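Side-chain contact in uracil-DNA glycosylase (PDB 5X3G), which belongs to the uracil-DNA glycosylase family and folds as a single alpha/beta domain around a parallel sheet of four strands: residues Ala91-Arg96 against Glu154-Phe159. Numbering follows the deposited sequence.
Sequences AFIDGR and ELRENF
Directly after Ile93, which packs against Arg156, Asp94 OD1 is gripped by two groups. Arg96 N donates to Asp94 OD1 over 2.8 Å, nearly straight at 160° and onto the anti lone pair, while Ser86 OG bonds to the same oxygen. The first bond closes an Asx turn, and a salt bridge from Arg83 to Asp94 OD2 further anchors the carboxylate.

Contact with the helix is purely apolar. Ile93 CD1 lies 4.0 Å from Phe159 CD2 and equally far from CE2 of that ring, approaching obliquely as the two side chains run antiparallel past one another. Nearer the backbone, Ile93 CG1 meets Arg156 CG at 4.0 Å, the side chains crossing at about a right angle. Arg156 thus offers its aliphatic root: bends at chi2 (-92°) and chi3 (-71°) lead the guanidinium away to a salt bridge with Glu160, and Glu157 CG lies over one guanidinium face, 3.6 Å above the plane and displaced toward its rim. Phe159 CZ also reaches the edge of the Phe92 ring, close to the plane of that ring, at 4.2 Å from Phe92 CD2. Phe119 adds an edge-to-face contact to Phe92, and Tyr81 OH bonds to Phe92 O.

Leu166 of strand 164-168 touches Ile93, and Val164 of that strand touches Phe159, so the packing joins the loop following strand 73-77 to both helix 152-161 and the strand after it. This is helix-and-loop packing on an edge strand of the parallel sheet, in keeping with the alpha/beta fold of uracil-DNA glycosylases.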
loop_
_atom_site.group_PDB
_atom_site.type_symbol
_atom_site.label_atom_id
_atom_site.label_comp_id
_atom_site.label_asym_id
_atom_site.label_seq_id
_atom_site.Cartn_x
_atom_site.Cartn_y
_atom_site.Cartn_z
ATOM N N ALA A 91 -1.758 0.985 -1.451
ATOM C CA ALA A 91 -1.195 -0.271 -1.912
ATOM C C ALA A 91 -1.682 -1.408 -1.022
ATOM O O ALA A 91 -1.911 -1.231 0.179
ATOM C CB ALA A 91 0.334 -0.210 -1.906
ATOM N N PHE A 92 -1.893 -2.570 -1.640
ATOM C CA PHE A 92 -2.142 -3.829 -0.943
ATOM C C PHE A 92 -3.529 -3.915 -0.310
ATOM O O PHE A 92 -4.103 -5.006 -0.242
ATOM C CB PHE A 92 -1.068 -4.071 0.122
ATOM C CG PHE A 92 -0.877 -5.518 0.464
ATOM C CD1 PHE A 92 -0.860 -6.474 -0.537
ATOM C CD2 PHE A 92 -0.708 -5.923 1.777
ATOM C CE1 PHE A 92 -0.685 -7.806 -0.238
ATOM C CE2 PHE A 92 -0.533 -7.258 2.084
ATOM C CZ PHE A 92 -0.520 -8.201 1.074
ATOM N N ILE A 93 -4.081 -2.797 0.156
ATOM C CA ILE A 93 -5.368 -2.814 0.846
ATOM C C ILE A 93 -6.489 -2.855 -0.183
ATOM O O ILE A 93 -6.681 -1.905 -0.949
ATOM C CB ILE A 93 -5.523 -1.601 1.771
ATOM C CG1 ILE A 93 -4.350 -1.517 2.743
ATOM C CG2 ILE A 93 -6.820 -1.699 2.550
ATOM C CD1 ILE A 93 -4.213 -2.721 3.651
ATOM N N ASP A 94 -7.251 -3.944 -0.182
ATOM C CA ASP A 94 -8.354 -4.122 -1.119
ATOM C C ASP A 94 -9.642 -3.612 -0.483
ATOM O O ASP A 94 -10.111 -4.166 0.518
ATOM C CB ASP A 94 -8.489 -5.591 -1.522
ATOM C CG ASP A 94 -9.431 -5.792 -2.696
ATOM O OD1 ASP A 94 -10.514 -5.174 -2.716
ATOM O OD2 ASP A 94 -9.088 -6.571 -3.610
ATOM N N GLY A 95 -10.225 -2.574 -1.083
ATOM C CA GLY A 95 -11.429 -1.950 -0.565
ATOM C C GLY A 95 -12.670 -2.821 -0.602
ATOM O O GLY A 95 -13.681 -2.439 -0.004
ATOM N N ARG A 96 -12.632 -3.961 -1.297
ATOM C CA ARG A 96 -13.758 -4.890 -1.230
ATOM C C ARG A 96 -13.869 -5.534 0.141
ATOM O O ARG A 96 -14.978 -5.833 0.598
ATOM C CB ARG A 96 -13.631 -5.987 -2.287
ATOM C CG ARG A 96 -14.021 -5.572 -3.681
ATOM C CD ARG A 96 -14.019 -6.757 -4.630
ATOM N NE ARG A 96 -14.962 -7.786 -4.203
ATOM C CZ ARG A 96 -16.264 -7.769 -4.472
ATOM N NH1 ARG A 96 -16.785 -6.773 -5.175
ATOM N NH2 ARG A 96 -17.046 -8.749 -4.040
ATOM N N GLU A 154 -8.896 -1.630 10.007
ATOM C CA GLU A 154 -7.994 -1.672 11.154
ATOM C C GLU A 154 -6.639 -2.270 10.794
ATOM O O GLU A 154 -5.629 -1.918 11.412
ATOM C CB GLU A 154 -8.637 -2.464 12.292
ATOM C CG GLU A 154 -10.064 -2.050 12.601
ATOM C CD GLU A 154 -10.715 -2.944 13.635
ATOM O OE1 GLU A 154 -10.530 -4.176 13.560
ATOM O OE2 GLU A 154 -11.410 -2.414 14.528
ATOM N N LEU A 155 -6.597 -3.188 9.823
ATOM C CA LEU A 155 -5.312 -3.677 9.332
ATOM C C LEU A 155 -4.544 -2.568 8.622
ATOM O O LEU A 155 -3.332 -2.415 8.821
ATOM C CB LEU A 155 -5.525 -4.873 8.401
ATOM C CG LEU A 155 -4.314 -5.435 7.648
ATOM C CD1 LEU A 155 -3.209 -5.817 8.619
ATOM C CD2 LEU A 155 -4.715 -6.633 6.797
ATOM N N ARG A 156 -5.234 -1.786 7.788
ATOM C CA ARG A 156 -4.627 -0.597 7.196
ATOM C C ARG A 156 -4.104 0.350 8.275
ATOM O O ARG A 156 -2.948 0.801 8.226
ATOM C CB ARG A 156 -5.660 0.091 6.298
ATOM C CG ARG A 156 -5.158 1.254 5.458
ATOM C CD ARG A 156 -5.344 2.572 6.191
ATOM N NE ARG A 156 -6.754 2.951 6.269
ATOM C CZ ARG A 156 -7.223 3.926 7.041
ATOM N NH1 ARG A 156 -8.521 4.199 7.052
ATOM N NH2 ARG A 156 -6.394 4.628 7.801
ATOM N N GLU A 157 -4.947 0.652 9.265
ATOM C CA GLU A 157 -4.547 1.537 10.355
ATOM C C GLU A 157 -3.331 0.997 11.094
ATOM O O GLU A 157 -2.474 1.767 11.536
ATOM C CB GLU A 157 -5.713 1.730 11.326
ATOM C CG GLU A 157 -6.855 2.565 10.776
ATOM C CD GLU A 157 -8.061 2.575 11.695
ATOM O OE1 GLU A 157 -8.196 1.644 12.518
ATOM O OE2 GLU A 157 -8.877 3.515 11.596
ATOM N N ASN A 158 -3.238 -0.327 11.241
ATOM C CA ASN A 158 -2.085 -0.914 11.914
ATOM C C ASN A 158 -0.832 -0.839 11.050
ATOM O O ASN A 158 0.272 -0.675 11.583
ATOM C CB ASN A 158 -2.373 -2.363 12.304
ATOM C CG ASN A 158 -3.339 -2.475 13.466
ATOM O OD1 ASN A 158 -3.631 -1.490 14.150
ATOM N ND2 ASN A 158 -3.827 -3.685 13.708
ATOM N N PHE A 159 -0.972 -0.981 9.729
ATOM C CA PHE A 159 0.140 -0.665 8.837
ATOM C C PHE A 159 0.659 0.737 9.110
ATOM O O PHE A 159 1.870 0.956 9.239
ATOM C CB PHE A 159 -0.288 -0.777 7.373
ATOM C CG PHE A 159 -0.114 -2.143 6.782
ATOM C CD1 PHE A 159 1.146 -2.697 6.637
ATOM C CD2 PHE A 159 -1.211 -2.855 6.330
ATOM C CE1 PHE A 159 1.305 -3.950 6.076
ATOM C CE2 PHE A 159 -1.060 -4.104 5.769
ATOM C CZ PHE A 159 0.202 -4.654 5.640
#